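Local coordinates for rhodopsin (Rubrobacter xylanophilus, PDB 6KFQ), which binds retinal as its chromophore and, as a thermostable light-driven microbial rhodopsin, pumps protons across the membrane, at residues 65-70 with 114-119; 4-9 with 47-52. One frame throughout, in Å; residues are numbered along the deposited sequence.

Contact 1 of 2, residues 65-70 with 114-119; sequences REFYWA and TGLWAG. With MPG ([(Z)-octadec-9-enyl] (2R)-2,3-bis(oxidanyl)propanoate), chain B.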
loop_
_atom_site.group_PDB
_atom_site.type_symbol
_atom_site.label_atom_id
_atom_site.label_comp_id
_atom_site.label_asym_id
_atom_site.label_seq_id
_atom_site.Cartn_x
_atom_site.Cartn_y
_atom_site.Cartn_z
ATOM N N ARG A 65 -14.185 -20.678 6.061
ATOM C CA ARG A 65 -13.387 -19.518 6.433
ATOM C C ARG A 65 -14.110 -18.233 6.049
ATOM O O ARG A 65 -14.661 -18.117 4.953
ATOM C CB ARG A 65 -12.017 -19.558 5.754
ATOM C CG ARG A 65 -11.105 -20.670 6.236
ATOM C CD ARG A 65 -9.713 -20.547 5.621
ATOM N NE ARG A 65 -9.711 -20.823 4.186
ATOM C CZ ARG A 65 -9.361 -19.953 3.242
ATOM N NH1 ARG A 65 -8.968 -18.727 3.566
ATOM N NH2 ARG A 65 -9.394 -20.318 1.965
ATOM N N GLU A 66 -14.114 -17.264 6.960
ATOM C CA GLU A 66 -14.562 -15.928 6.600
ATOM C C GLU A 66 -13.421 -15.205 5.902
ATOM O O GLU A 66 -12.316 -15.097 6.446
ATOM C CB GLU A 66 -15.030 -15.142 7.824
ATOM C CG GLU A 66 -15.717 -13.830 7.453
ATOM C CD GLU A 66 -16.185 -13.029 8.654
ATOM O OE1 GLU A 66 -16.018 -13.504 9.797
ATOM O OE2 GLU A 66 -16.720 -11.919 8.450
ATOM N N PHE A 67 -13.680 -14.725 4.692
ATOM C CA PHE A 67 -12.642 -14.165 3.834
ATOM C C PHE A 67 -12.992 -12.716 3.530
ATOM O O PHE A 67 -13.981 -12.448 2.839
ATOM C CB PHE A 67 -12.499 -14.985 2.549
ATOM C CG PHE A 67 -11.458 -14.451 1.601
ATOM C CD1 PHE A 67 -10.157 -14.226 2.031
ATOM C CD2 PHE A 67 -11.780 -14.182 0.282
ATOM C CE1 PHE A 67 -9.197 -13.730 1.163
ATOM C CE2 PHE A 67 -10.824 -13.696 -0.600
ATOM C CZ PHE A 67 -9.529 -13.469 -0.159
ATOM N N TYR A 68 -12.183 -11.788 4.048
ATOM C CA TYR A 68 -12.328 -10.355 3.776
ATOM C C TYR A 68 -11.646 -10.020 2.456
ATOM O O TYR A 68 -10.475 -9.635 2.411
ATOM C CB TYR A 68 -11.749 -9.524 4.917
ATOM C CG TYR A 68 -12.680 -9.423 6.097
ATOM C CD1 TYR A 68 -13.629 -8.412 6.172
ATOM C CD2 TYR A 68 -12.625 -10.346 7.131
ATOM C CE1 TYR A 68 -14.493 -8.319 7.248
ATOM C CE2 TYR A 68 -13.481 -10.264 8.210
ATOM C CZ TYR A 68 -14.414 -9.248 8.263
ATOM O OH TYR A 68 -15.270 -9.156 9.335
ATOM N N TRP A 69 -12.395 -10.150 1.357
ATOM C CA TRP A 69 -11.826 -9.909 0.035
ATOM C C TRP A 69 -11.770 -8.432 -0.337
ATOM O O TRP A 69 -10.966 -8.065 -1.202
ATOM C CB TRP A 69 -12.627 -10.672 -1.024
ATOM C CG TRP A 69 -14.092 -10.430 -0.930
ATOM C CD1 TRP A 69 -15.001 -11.191 -0.266
ATOM C CD2 TRP A 69 -14.822 -9.345 -1.512
ATOM N NE1 TRP A 69 -16.256 -10.649 -0.395
ATOM C CE2 TRP A 69 -16.175 -9.515 -1.158
ATOM C CE3 TRP A 69 -14.466 -8.250 -2.303
ATOM C CZ2 TRP A 69 -17.172 -8.631 -1.565
ATOM C CZ3 TRP A 69 -15.454 -7.371 -2.703
ATOM C CH2 TRP A 69 -16.790 -7.565 -2.336
ATOM N N ALA A 70 -12.605 -7.580 0.277
ATOM C CA ALA A 70 -12.587 -6.159 -0.069
ATOM C C ALA A 70 -11.219 -5.549 0.192
ATOM O O ALA A 70 -10.827 -4.585 -0.478
ATOM C CB ALA A 70 -13.658 -5.405 0.724
ATOM N N THR A 114 -2.874 -12.262 -7.296
ATOM C CA THR A 114 -2.606 -13.670 -7.010
ATOM C C THR A 114 -2.741 -13.960 -5.522
ATOM O O THR A 114 -3.007 -15.102 -5.136
ATOM C CB THR A 114 -1.214 -14.097 -7.504
ATOM O OG1 THR A 114 -0.206 -13.271 -6.911
ATOM C CG2 THR A 114 -1.111 -14.010 -9.030
ATOM N N GLY A 115 -2.555 -12.945 -4.675
ATOM C CA GLY A 115 -2.806 -13.126 -3.255
ATOM C C GLY A 115 -4.289 -13.228 -2.951
ATOM O O GLY A 115 -4.708 -14.012 -2.091
ATOM N N LEU A 116 -5.102 -12.432 -3.648
ATOM C CA LEU A 116 -6.551 -12.555 -3.531
ATOM C C LEU A 116 -7.013 -13.926 -3.999
ATOM O O LEU A 116 -7.852 -14.572 -3.355
ATOM C CB LEU A 116 -7.232 -11.450 -4.338
ATOM C CG LEU A 116 -8.744 -11.593 -4.527
ATOM C CD1 LEU A 116 -9.466 -11.579 -3.189
ATOM C CD2 LEU A 116 -9.262 -10.485 -5.429
ATOM N N TRP A 117 -6.465 -14.382 -5.130
ATOM C CA TRP A 117 -6.779 -15.708 -5.649
ATOM C C TRP A 117 -6.381 -16.793 -4.656
ATOM O O TRP A 117 -7.146 -17.733 -4.413
ATOM C CB TRP A 117 -6.065 -15.899 -6.987
ATOM C CG TRP A 117 -6.398 -17.153 -7.699
ATOM C CD1 TRP A 117 -7.397 -18.033 -7.408
ATOM C CD2 TRP A 117 -5.724 -17.676 -8.850
ATOM N NE1 TRP A 117 -7.383 -19.076 -8.307
ATOM C CE2 TRP A 117 -6.363 -18.875 -9.200
ATOM C CE3 TRP A 117 -4.638 -17.240 -9.616
ATOM C CZ2 TRP A 117 -5.954 -19.653 -10.287
ATOM C CZ3 TRP A 117 -4.231 -18.016 -10.697
ATOM C CH2 TRP A 117 -4.889 -19.206 -11.019
ATOM N N ALA A 118 -5.196 -16.664 -4.056
ATOM C CA ALA A 118 -4.776 -17.606 -3.025
ATOM C C ALA A 118 -5.728 -17.578 -1.836
ATOM O O ALA A 118 -6.109 -18.630 -1.313
ATOM C CB ALA A 118 -3.350 -17.288 -2.574
ATOM N N GLY A 119 -6.129 -16.381 -1.398
ATOM C CA GLY A 119 -7.018 -16.290 -0.247
ATOM C C GLY A 119 -8.381 -16.907 -0.502
ATOM O O GLY A 119 -8.961 -17.549 0.381
HETATM C C2 MPG B . -2.852 -23.085 -9.530
HETATM C C3 MPG B . -1.996 -22.131 -10.335
HETATM C C4 MPG B . -0.512 -22.380 -10.194
HETATM C C5 MPG B . 0.056 -23.405 -11.149
HETATM C C6 MPG B . 0.401 -22.861 -12.519
HETATM C C7 MPG B . 1.610 -21.933 -12.535
HETATM C C8 MPG B . 2.006 -21.445 -13.898
HETATM C C9 MPG B . 3.291 -20.673 -13.900
HETATM C C10 MPG B . 3.500 -19.449 -14.329
HETATM C C11 MPG B . 4.821 -18.747 -14.242
HETATM C C12 MPG B . 5.348 -18.240 -15.554
HETATM C C13 MPG B . 4.875 -16.848 -15.944
HETATM C C14 MPG B . 5.533 -16.309 -17.193
HETATM C C15 MPG B . 5.247 -14.853 -17.491
HETATM C C16 MPG B . 5.970 -14.330 -18.712
HETATM C C17 MPG B . 5.755 -12.878 -19.053
HETATM C C18 MPG B . 6.474 -12.437 -20.309
HETATM O O1 MPG B . -5.007 -23.513 -8.528
HETATM C C1 MPG B . -4.297 -22.666 -9.462
HETATM C CXD MPG B . -6.964 -24.252 -7.401
HETATM O O2 MPG B . -6.016 -25.162 -6.870
HETATM C C21 MPG B . -8.085 -24.977 -8.128
HETATM O O3 MPG B . -8.734 -25.869 -7.235
HETATM O O4 MPG B . -6.889 -22.301 -8.776
HETATM C CX3 MPG B . -6.292 -23.240 -8.317
#
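The backbone carbonyl of Gly119, in the last turn of helix 98-120, takes two N-H groups of the Arg65 guanidinium. Arg65 NH2 donates the better bond, 3.2 Å to Gly119 O, with 153° at the hydrogen. Arg65 NH1 adds a weak one to the same oxygen. That oxygen sits in the guanidinium plane, yet NH2 stands about 30° above the carbonyl plane. Arg65 NE is committed to a salt bridge with Asp63, which together with the bend at chi3 (-69°) sets the head. Glu66 OE2 is hydrogen-bonded to Ser58 OG, and Tyr68 OH to Glu2 OE1. The Phe67 backbone bonds to Thr59, pairing 66-67 antiparallel with 59-60 in the small sheet between the second and third helices, as in bacteriorhodopsin. Phe67, CG anti to the backbone N, lays one ring face over Gly119, with CZ 3.6 Å from Gly119 C. A CB on Gly119 would clash with Phe67 CE1. Leu116 CD1 meets the same ring at its edge, 3.6 Å from Phe67 CZ. An alanine at Phe67 would probably loosen the sheet from the helix by removing this ring. Trp117 instead faces lipid, its CZ2 3.2 Å from O4 of the bound MPG.

Contact 2 of 2, residues 4-9 with 47-52; sequences LWLWIG and IAYLVM. With MPG ([(Z)-octadec-9-enyl] (2R)-2,3-bis(oxidanyl)propanoate), chain Q; MPG ([(Z)-octadec-9-enyl] (2R)-2,3-bis(oxidanyl)propanoate), chain E; MPG ([(Z)-octadec-9-enyl] (2R)-2,3-bis(oxidanyl)propanoate), chain N.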
loop_
_atom_site.group_PDB
_atom_site.type_symbol
_atom_site.label_atom_id
_atom_site.label_comp_id
_atom_site.label_asym_id
_atom_site.label_seq_id
_atom_site.Cartn_x
_atom_site.Cartn_y
_atom_site.Cartn_z
ATOM N N LEU A 4 -14.371 -3.893 15.647
ATOM C CA LEU A 4 -13.692 -2.752 16.246
ATOM C C LEU A 4 -12.530 -2.294 15.381
ATOM O O LEU A 4 -12.399 -1.103 15.079
ATOM C CB LEU A 4 -13.201 -3.103 17.647
ATOM C CG LEU A 4 -12.259 -2.057 18.245
ATOM C CD1 LEU A 4 -12.888 -0.647 18.267
ATOM C CD2 LEU A 4 -11.856 -2.484 19.635
ATOM N N TRP A 5 -11.663 -3.228 14.973
ATOM C CA TRP A 5 -10.497 -2.830 14.187
ATOM C C TRP A 5 -10.895 -2.280 12.826
ATOM O O TRP A 5 -10.205 -1.406 12.288
ATOM C CB TRP A 5 -9.540 -4.014 14.035
ATOM C CG TRP A 5 -9.360 -4.785 15.313
ATOM C CD1 TRP A 5 -9.509 -6.135 15.488
ATOM C CD2 TRP A 5 -9.007 -4.253 16.595
ATOM N NE1 TRP A 5 -9.264 -6.470 16.795
ATOM C CE2 TRP A 5 -8.960 -5.336 17.498
ATOM C CE3 TRP A 5 -8.733 -2.968 17.071
ATOM C CZ2 TRP A 5 -8.652 -5.170 18.844
ATOM C CZ3 TRP A 5 -8.422 -2.808 18.412
ATOM C CH2 TRP A 5 -8.390 -3.900 19.280
ATOM N N LEU A 6 -11.995 -2.765 12.251
ATOM C CA LEU A 6 -12.435 -2.233 10.963
ATOM C C LEU A 6 -12.950 -0.803 11.103
ATOM O O LEU A 6 -12.754 0.028 10.208
ATOM C CB LEU A 6 -13.507 -3.143 10.364
ATOM C CG LEU A 6 -13.015 -4.559 10.019
ATOM C CD1 LEU A 6 -14.196 -5.473 9.695
ATOM C CD2 LEU A 6 -12.013 -4.525 8.856
ATOM N N TRP A 7 -13.615 -0.493 12.213
ATOM C CA TRP A 7 -14.097 0.878 12.402
ATOM C C TRP A 7 -12.946 1.836 12.675
ATOM O O TRP A 7 -12.942 2.972 12.184
ATOM C CB TRP A 7 -15.116 0.931 13.538
ATOM C CG TRP A 7 -16.493 0.570 13.103
ATOM C CD1 TRP A 7 -17.230 -0.504 13.519
ATOM C CD2 TRP A 7 -17.312 1.280 12.162
ATOM N NE1 TRP A 7 -18.453 -0.504 12.895
ATOM C CE2 TRP A 7 -18.531 0.577 12.058
ATOM C CE3 TRP A 7 -17.129 2.430 11.392
ATOM C CZ2 TRP A 7 -19.567 0.993 11.225
ATOM C CZ3 TRP A 7 -18.158 2.845 10.563
ATOM C CH2 TRP A 7 -19.367 2.129 10.488
ATOM N N ILE A 8 -11.957 1.393 13.454
ATOM C CA ILE A 8 -10.761 2.200 13.659
ATOM C C ILE A 8 -10.046 2.423 12.335
ATOM O O ILE A 8 -9.600 3.536 12.035
ATOM C CB ILE A 8 -9.834 1.530 14.690
ATOM C CG1 ILE A 8 -10.431 1.607 16.097
ATOM C CG2 ILE A 8 -8.433 2.167 14.645
ATOM C CD1 ILE A 8 -9.697 0.702 17.074
ATOM N N GLY A 9 -9.917 1.370 11.527
ATOM C CA GLY A 9 -9.324 1.540 10.212
ATOM C C GLY A 9 -10.049 2.581 9.383
ATOM O O GLY A 9 -9.426 3.448 8.762
ATOM N N ILE A 47 -12.886 3.816 2.118
ATOM C CA ILE A 47 -14.071 3.179 1.544
ATOM C C ILE A 47 -14.050 1.675 1.796
ATOM O O ILE A 47 -15.057 1.081 2.203
ATOM C CB ILE A 47 -14.174 3.497 0.040
ATOM C CG1 ILE A 47 -14.444 4.987 -0.179
ATOM C CG2 ILE A 47 -15.266 2.659 -0.614
ATOM C CD1 ILE A 47 -14.330 5.426 -1.637
ATOM N N ALA A 48 -12.906 1.032 1.562
ATOM C CA ALA A 48 -12.824 -0.406 1.802
ATOM C C ALA A 48 -13.114 -0.738 3.257
ATOM O O ALA A 48 -13.873 -1.672 3.551
ATOM C CB ALA A 48 -11.441 -0.935 1.406
ATOM N N TYR A 49 -12.523 0.020 4.184
ATOM C CA TYR A 49 -12.751 -0.243 5.600
ATOM C C TYR A 49 -14.203 -0.006 5.990
ATOM O O TYR A 49 -14.746 -0.734 6.826
ATOM C CB TYR A 49 -11.800 0.601 6.452
ATOM C CG TYR A 49 -10.529 -0.150 6.765
ATOM C CD1 TYR A 49 -9.369 0.050 6.018
ATOM C CD2 TYR A 49 -10.497 -1.098 7.783
ATOM C CE1 TYR A 49 -8.203 -0.658 6.301
ATOM C CE2 TYR A 49 -9.339 -1.810 8.068
ATOM C CZ TYR A 49 -8.200 -1.587 7.327
ATOM O OH TYR A 49 -7.054 -2.303 7.607
ATOM N N LEU A 50 -14.854 1.002 5.399
ATOM C CA LEU A 50 -16.271 1.211 5.688
ATOM C C LEU A 50 -17.102 0.037 5.192
ATOM O O LEU A 50 -18.005 -0.439 5.893
ATOM C CB LEU A 50 -16.759 2.514 5.052
ATOM C CG LEU A 50 -18.178 2.982 5.379
ATOM C CD1 LEU A 50 -18.430 2.964 6.882
ATOM C CD2 LEU A 50 -18.415 4.375 4.807
ATOM N N VAL A 51 -16.805 -0.442 3.980
ATOM C CA VAL A 51 -17.507 -1.599 3.431
ATOM C C VAL A 51 -17.354 -2.798 4.357
ATOM O O VAL A 51 -18.341 -3.435 4.744
ATOM C CB VAL A 51 -17.004 -1.908 2.009
ATOM C CG1 VAL A 51 -17.550 -3.245 1.534
ATOM C CG2 VAL A 51 -17.426 -0.801 1.052
ATOM N N MET A 52 -16.118 -3.109 4.750
ATOM C CA MET A 52 -15.899 -4.236 5.647
ATOM C C MET A 52 -16.509 -3.990 7.026
ATOM O O MET A 52 -17.058 -4.915 7.635
ATOM C CB MET A 52 -14.408 -4.528 5.762
ATOM C CG MET A 52 -13.775 -4.916 4.422
ATOM S SD MET A 52 -12.084 -5.480 4.676
ATOM C CE MET A 52 -11.200 -3.932 4.845
HETATM C C7 MPG Q . -13.310 -11.959 19.823
HETATM C C8 MPG Q . -11.851 -12.257 19.995
HETATM C C9 MPG Q . -11.060 -11.123 20.573
HETATM C C10 MPG Q . -9.995 -10.584 20.028
HETATM C C11 MPG Q . -9.122 -9.515 20.613
HETATM C C12 MPG Q . -7.999 -9.104 19.705
HETATM C C13 MPG Q . -7.038 -8.099 20.317
HETATM C C14 MPG Q . -5.917 -7.670 19.401
HETATM C C15 MPG Q . -4.904 -6.741 20.036
HETATM C C16 MPG Q . -5.441 -5.390 20.436
HETATM C C17 MPG Q . -4.413 -4.463 21.039
HETATM C C18 MPG Q . -4.903 -3.056 21.275
HETATM C C2 MPG E . -28.172 3.507 0.993
HETATM C C3 MPG E . -27.801 4.438 2.114
HETATM C C4 MPG E . -26.315 4.594 2.278
HETATM C C5 MPG E . -25.896 5.331 3.522
HETATM C C6 MPG E . -24.407 5.518 3.636
HETATM C C7 MPG E . -23.955 6.327 4.841
HETATM C C8 MPG E . -22.528 6.757 4.745
HETATM C C9 MPG E . -22.275 7.577 3.519
HETATM C C10 MPG E . -21.122 7.995 3.068
HETATM C C11 MPG E . -19.761 7.666 3.596
HETATM C C12 MPG E . -18.714 8.581 3.044
HETATM C C13 MPG E . -17.292 8.304 3.501
HETATM C C14 MPG E . -16.634 7.114 2.847
HETATM C C15 MPG E . -15.201 7.367 2.437
HETATM C C16 MPG E . -15.057 8.335 1.285
HETATM C C17 MPG E . -13.670 8.870 1.035
HETATM C C18 MPG E . -13.180 9.793 2.127
HETATM O O1 MPG E . -29.474 2.547 2.711
HETATM C C1 MPG E . -29.431 2.758 1.280
HETATM C CXD MPG E . -30.629 1.913 4.664
HETATM O O2 MPG E . -29.453 1.728 5.440
HETATM C C21 MPG E . -31.803 1.126 5.225
HETATM O O3 MPG E . -31.362 -0.139 5.699
HETATM O O4 MPG E . -30.869 0.785 2.558
HETATM C CX3 MPG E . -30.355 1.676 3.185
HETATM C C13 MPG N . -14.182 -2.809 -2.347
HETATM C C14 MPG N . -14.297 -1.399 -1.826
HETATM C C15 MPG N . -13.000 -0.629 -1.832
HETATM C C16 MPG N . -12.575 -0.111 -3.185
HETATM C C17 MPG N . -13.407 1.039 -3.694
HETATM C C18 MPG N . -12.994 1.529 -5.060
#
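Helices 4-9 and 47-52 run nearly antiparallel, 151° between their directions, with axes 8.2 Å apart. Such closeness is consistent with the glycine at position 9, where a hollow in the first helix receives the ring of Tyr49: a CB there would collide with Tyr49 CD2. Gly9 CA lies over one face of that ring, 4.0 Å from its centroid and 19° off the normal, a CH-pi contact. Met52 CE covers the opposite face, so the ring is clamped between the glycine and its own neighbour one turn on. Leu6 is the reciprocal bump, its side chain crossing that of Tyr49 at about a right angle. Leu6 CD2 wedges between Tyr49 CE2 and Met52 CB, 3.9 Å from each, while Leu6 CD1 lies 3.6 Å from Met52 O. On the lipid side, Trp7 CZ3 meets Leu50 CD1 at 3.7 Å; the other branch, Leu50 CD2, lies 3.8 Å from C11 of the MPG of chain E. The buried Tyr49 hydroxyl is hydrogen-bonded to Asp205 of helix 194-218. Dispersion and shape hold the ring, which is consistent with its packing fixing the hydroxyl's approach to Asp205, with the side chain about 8 Å from the retinal.

In the fold
From the N terminus, helix 2-23 is followed by a short connection and helix 32-53, which comes back alongside it; contact 2 closes this first loop, with 37 residues between its segments. The chain then passes strand 59-60 and reaches 65-70, which holds strand 66-67; here contact 1 opens, closing a second loop of 43 residues that runs through helix 70-90 into helix 98-120. The loops stand in series, neither enclosing nor crossing the other, and the centres of the two contacts are about 16 Å apart. They nevertheless touch: Tyr68 CD1 lies 3.6 Å from Met52 SD, and Tyr68 CE1 3.8 Å from Leu6 CD1. Residues 65-70 thereby join the first two helices to the end of the fourth.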